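Local coordinates for BolA-like protein (Babesia bovis, PDB 3O2E) that is of unknown function but belongs to the BolA/IbaG family, whose members are generally linked to binding of 2Fe-2S clusters, at residues R71-N76 with F89-T95. Numbering follows the deposited sequence.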
ATOM      1  N   ARG A  71       4.125   9.549  -4.599  1.00 16.84           N
ATOM      2  CA  ARG A  71       3.994   8.477  -3.585  1.00 15.21           C
ATOM      3  C   ARG A  71       3.057   7.356  -4.047  1.00 15.07           C
ATOM      4  O   ARG A  71       3.383   6.169  -3.955  1.00 15.03           O
ATOM      5  CB  ARG A  71       3.493   9.070  -2.274  1.00 14.31           C
ATOM      6  CG  ARG A  71       4.492  10.036  -1.655  1.00 15.33           C
ATOM      7  CD  ARG A  71       3.961  10.632  -0.360  1.00 14.05           C
ATOM      8  NE  ARG A  71       4.853  11.700   0.064  1.00 17.07           N
ATOM      9  CZ  ARG A  71       4.933  12.167   1.298  1.00 16.20           C
ATOM     10  NH1 ARG A  71       4.181  11.655   2.242  1.00 17.21           N
ATOM     11  NH2 ARG A  71       5.811  13.114   1.587  1.00 21.63           N
ATOM     12  N   GLN A  72       1.887   7.734  -4.545  1.00 16.10           N
ATOM     13  CA  GLN A  72       0.923   6.765  -5.058  1.00 17.18           C
ATOM     14  C   GLN A  72       1.488   5.952  -6.182  1.00 16.88           C
ATOM     15  O   GLN A  72       1.359   4.728  -6.202  1.00 16.54           O
ATOM     16  CB  GLN A  72      -0.336   7.450  -5.510  1.00 18.41           C
ATOM     17  CG  GLN A  72      -1.131   8.037  -4.371  1.00 22.58           C
ATOM     18  CD  GLN A  72      -2.381   8.749  -4.882  1.00 29.91           C
ATOM     19  OE1 GLN A  72      -3.099   8.239  -5.749  1.00 36.86           O
ATOM     20  NE2 GLN A  72      -2.619   9.945  -4.375  1.00 34.34           N
ATOM     21  N   ARG A  73       2.193   6.612  -7.088  1.00 17.55           N
ATOM     22  CA  ARG A  73       2.906   5.875  -8.123  1.00 17.65           C
ATOM     23  C   ARG A  73       3.869   4.820  -7.616  1.00 17.44           C
ATOM     24  O   ARG A  73       3.941   3.698  -8.143  1.00 18.55           O
ATOM     25  CB  ARG A  73       3.610   6.862  -9.032  1.00 18.26           C
ATOM     26  CG  ARG A  73       2.628   7.613  -9.843  1.00 17.96           C
ATOM     27  CD  ARG A  73       3.210   8.851 -10.394  1.00 21.70           C
ATOM     28  NE  ARG A  73       2.398   9.331 -11.475  1.00 23.10           N
ATOM     29  CZ  ARG A  73       2.404  10.557 -11.961  1.00 28.81           C
ATOM     30  NH1 ARG A  73       3.167  11.496 -11.432  1.00 32.16           N
ATOM     31  NH2 ARG A  73       1.623  10.847 -12.987  1.00 31.30           N
ATOM     32  N   LEU A  74       4.623   5.169  -6.587  1.00 17.68           N
ATOM     33  CA  LEU A  74       5.572   4.240  -6.025  1.00 17.43           C
ATOM     34  C   LEU A  74       4.879   3.010  -5.425  1.00 14.98           C
ATOM     35  O   LEU A  74       5.345   1.904  -5.555  1.00 14.55           O
ATOM     36  CB  LEU A  74       6.392   4.976  -4.971  1.00 18.64           C
ATOM     37  CG  LEU A  74       7.689   4.395  -4.440  1.00 21.66           C
ATOM     38  CD1 LEU A  74       8.703   4.198  -5.539  1.00 25.22           C
ATOM     39  CD2 LEU A  74       8.227   5.342  -3.374  1.00 21.03           C
ATOM     40  N   VAL A  75       3.795   3.222  -4.716  1.00 13.89           N
ATOM     41  CA  VAL A  75       3.029   2.109  -4.141  1.00 14.13           C
ATOM     42  C   VAL A  75       2.428   1.233  -5.208  1.00 14.09           C
ATOM     43  O   VAL A  75       2.521   0.006  -5.134  1.00 15.53           O
ATOM     44  CB  VAL A  75       1.980   2.627  -3.176  1.00 13.41           C
ATOM     45  CG1 VAL A  75       1.123   1.481  -2.620  1.00 13.39           C
ATOM     46  CG2 VAL A  75       2.700   3.402  -2.073  1.00 15.59           C
ATOM     47  N   ASN A  76       1.865   1.840  -6.244  1.00 15.57           N
ATOM     48  CA  ASN A  76       1.276   1.063  -7.333  1.00 15.22           C
ATOM     49  C   ASN A  76       2.327   0.296  -8.085  1.00 15.80           C
ATOM     50  O   ASN A  76       2.103  -0.814  -8.489  1.00 14.62           O
ATOM     51  CB  ASN A  76       0.568   1.964  -8.292  1.00 16.13           C
ATOM     52  CG  ASN A  76      -0.648   2.585  -7.706  1.00 17.10           C
ATOM     53  OD1 ASN A  76      -1.286   2.043  -6.799  1.00 16.12           O
ATOM     54  ND2 ASN A  76      -1.001   3.721  -8.239  1.00 17.85           N
ATOM     55  N   PHE A  89      -7.911  -0.279  -4.787  1.00 15.62           N
ATOM     56  CA  PHE A  89      -6.803  -0.106  -3.896  1.00 15.16           C
ATOM     57  C   PHE A  89      -6.717   1.359  -3.536  1.00 15.94           C
ATOM     58  O   PHE A  89      -6.670   2.235  -4.423  1.00 18.81           O
ATOM     59  CB  PHE A  89      -5.519  -0.617  -4.528  1.00 14.97           C
ATOM     60  CG  PHE A  89      -4.369  -0.685  -3.556  1.00 16.93           C
ATOM     61  CD1 PHE A  89      -4.124  -1.826  -2.829  1.00 18.86           C
ATOM     62  CD2 PHE A  89      -3.525   0.420  -3.378  1.00 19.80           C
ATOM     63  CE1 PHE A  89      -3.059  -1.896  -1.915  1.00 20.35           C
ATOM     64  CE2 PHE A  89      -2.458   0.354  -2.496  1.00 23.29           C
ATOM     65  CZ  PHE A  89      -2.247  -0.826  -1.733  1.00 20.93           C
ATOM     66  N   THR A  90      -6.793   1.627  -2.240  1.00 15.04           N
ATOM     67  CA  THR A  90      -6.651   2.955  -1.708  1.00 14.92           C
ATOM     68  C   THR A  90      -5.492   2.958  -0.702  1.00 13.95           C
ATOM     69  O   THR A  90      -5.070   1.919  -0.184  1.00 12.80           O
ATOM     70  CB  THR A  90      -7.915   3.462  -1.017  1.00 15.45           C
ATOM     71  OG1 THR A  90      -8.174   2.666   0.137  1.00 16.44           O
ATOM     72  CG2 THR A  90      -9.131   3.431  -1.948  1.00 16.07           C
ATOM     73  N   MET A  91      -4.969   4.158  -0.438  1.00 14.72           N
ATOM     74  CA  MET A  91      -3.771   4.296   0.380  1.00 13.47           C
ATOM     75  C   MET A  91      -3.636   5.680   1.017  1.00 13.76           C
ATOM     76  O   MET A  91      -4.243   6.676   0.564  1.00 13.54           O
ATOM     77  CB  MET A  91      -2.532   3.959  -0.454  1.00 14.07           C
ATOM     78  CG  MET A  91      -2.120   5.051  -1.414  1.00 15.89           C
ATOM     79  SD  MET A  91      -0.828   4.608  -2.525  0.71 13.11           S
ATOM     80  CE  MET A  91      -1.779   3.796  -3.777  1.00 15.39           C
ATOM     81  N   LYS A  92      -2.880   5.704   2.112  1.00 14.03           N
ATOM     82  CA  LYS A  92      -2.420   6.936   2.748  1.00 14.24           C
ATOM     83  C   LYS A  92      -0.915   6.749   2.957  1.00 14.88           C
ATOM     84  O   LYS A  92      -0.495   5.735   3.509  1.00 13.79           O
ATOM     85  CB  LYS A  92      -3.142   7.154   4.076  1.00 15.41           C
ATOM     86  N   CYS A  93      -0.112   7.664   2.398  1.00 14.96           N
ATOM     87  CA  CYS A  93       1.353   7.531   2.319  1.00 14.74           C
ATOM     88  C   CYS A  93       2.013   8.679   3.149  1.00 15.02           C
ATOM     89  O   CYS A  93       1.904   9.839   2.819  1.00 16.34           O
ATOM     90  CB  CYS A  93       1.858   7.622   0.879  1.00 14.19           C
ATOM     91  SG  CYS A  93       1.158   6.489  -0.300  1.00 17.62           S
ATOM     92  N   LEU A  94       2.693   8.327   4.203  1.00 14.48           N
ATOM     93  CA  LEU A  94       3.381   9.294   5.033  1.00 15.67           C
ATOM     94  C   LEU A  94       4.847   8.935   5.132  1.00 14.58           C
ATOM     95  O   LEU A  94       5.223   7.758   5.135  1.00 13.41           O
ATOM     96  CB  LEU A  94       2.790   9.278   6.443  1.00 16.99           C
ATOM     97  CG  LEU A  94       1.353   9.761   6.716  1.00 19.51           C
ATOM     98  CD1 LEU A  94       0.412   8.715   6.263  1.00 20.91           C
ATOM     99  CD2 LEU A  94       1.149   9.999   8.222  1.00 24.83           C
ATOM    100  N   THR A  95       5.674   9.949   5.294  1.00 14.91           N
ATOM    101  CA  THR A  95       7.032   9.726   5.716  1.00 15.37           C
ATOM    102  C   THR A  95       7.021   9.491   7.233  1.00 16.19           C
ATOM    103  O   THR A  95       6.065   9.891   7.933  1.00 16.24           O
ATOM    104  CB  THR A  95       7.942  10.930   5.379  1.00 16.15           C
ATOM    105  OG1 THR A  95       7.553  12.057   6.176  1.00 18.68           O
ATOM    106  CG2 THR A  95       7.882  11.287   3.898  1.00 15.17           C
TER
HETATM  107  O   HOH W   1      -4.319   2.560  -6.747  1.00 27.40           O
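Arg-71 on helix 68-78 runs past Cys-93, near the end of strand 86-94, and its guanidinium end crosses Thr-95, just beyond the strand, at about a right angle. Helix and strand are the last two elements of a beta-alpha-beta unit that starts with strand 52-59, within the BolA fold. The axes of segments 71-76 and 89-94 come within 9.2 Å.

The Arg-71 side chain can be followed outward. Its CB sits 3.8 Å from Cys-93 CB. CG leaves anti to the carbonyl carbon (chi1 -65°), and the chain then runs extended to NE. CD lies near both Cys-93 CB and Cys-93 O. NE donates to the backbone oxygen of Lys-66. Arg-71 NH1 gives a hydrogen bond to Cys-93 O (3.0 Å, N-H...O 142°). That oxygen lies in the guanidinium plane, at its edge, while the nitrogen stands above the carbonyl plane. NH1 also forms a salt bridge with Glu-98, whose backbone N is capped by Thr-95 OG1 at the start of helix 96-101. Arg-71 NH2 ends 3.6 Å from Thr-95 CG2. Several bonds thus fix the rotation of the guanidinium.

The middle of the contact is apolar. Val-75 and Met-91 meet tip to tip, with Val-75 CB 3.5 Å from Met-91 SD. Val-75 CG2 reaches Cys-93 SG, and Val-75 CG1 touches Phe-89 CE2 at 3.8 Å. Leu-32 and Leu-36 of helix 25-36 also pack on Val-75. The Met-91 chain bends at chi3 (84°), which turns CE toward Asn-76. A water donates to Asn-76 OD1 and weakly to Phe-89 O. Asn-76 OD1 also lies 3.5 Å from Met-91 CE.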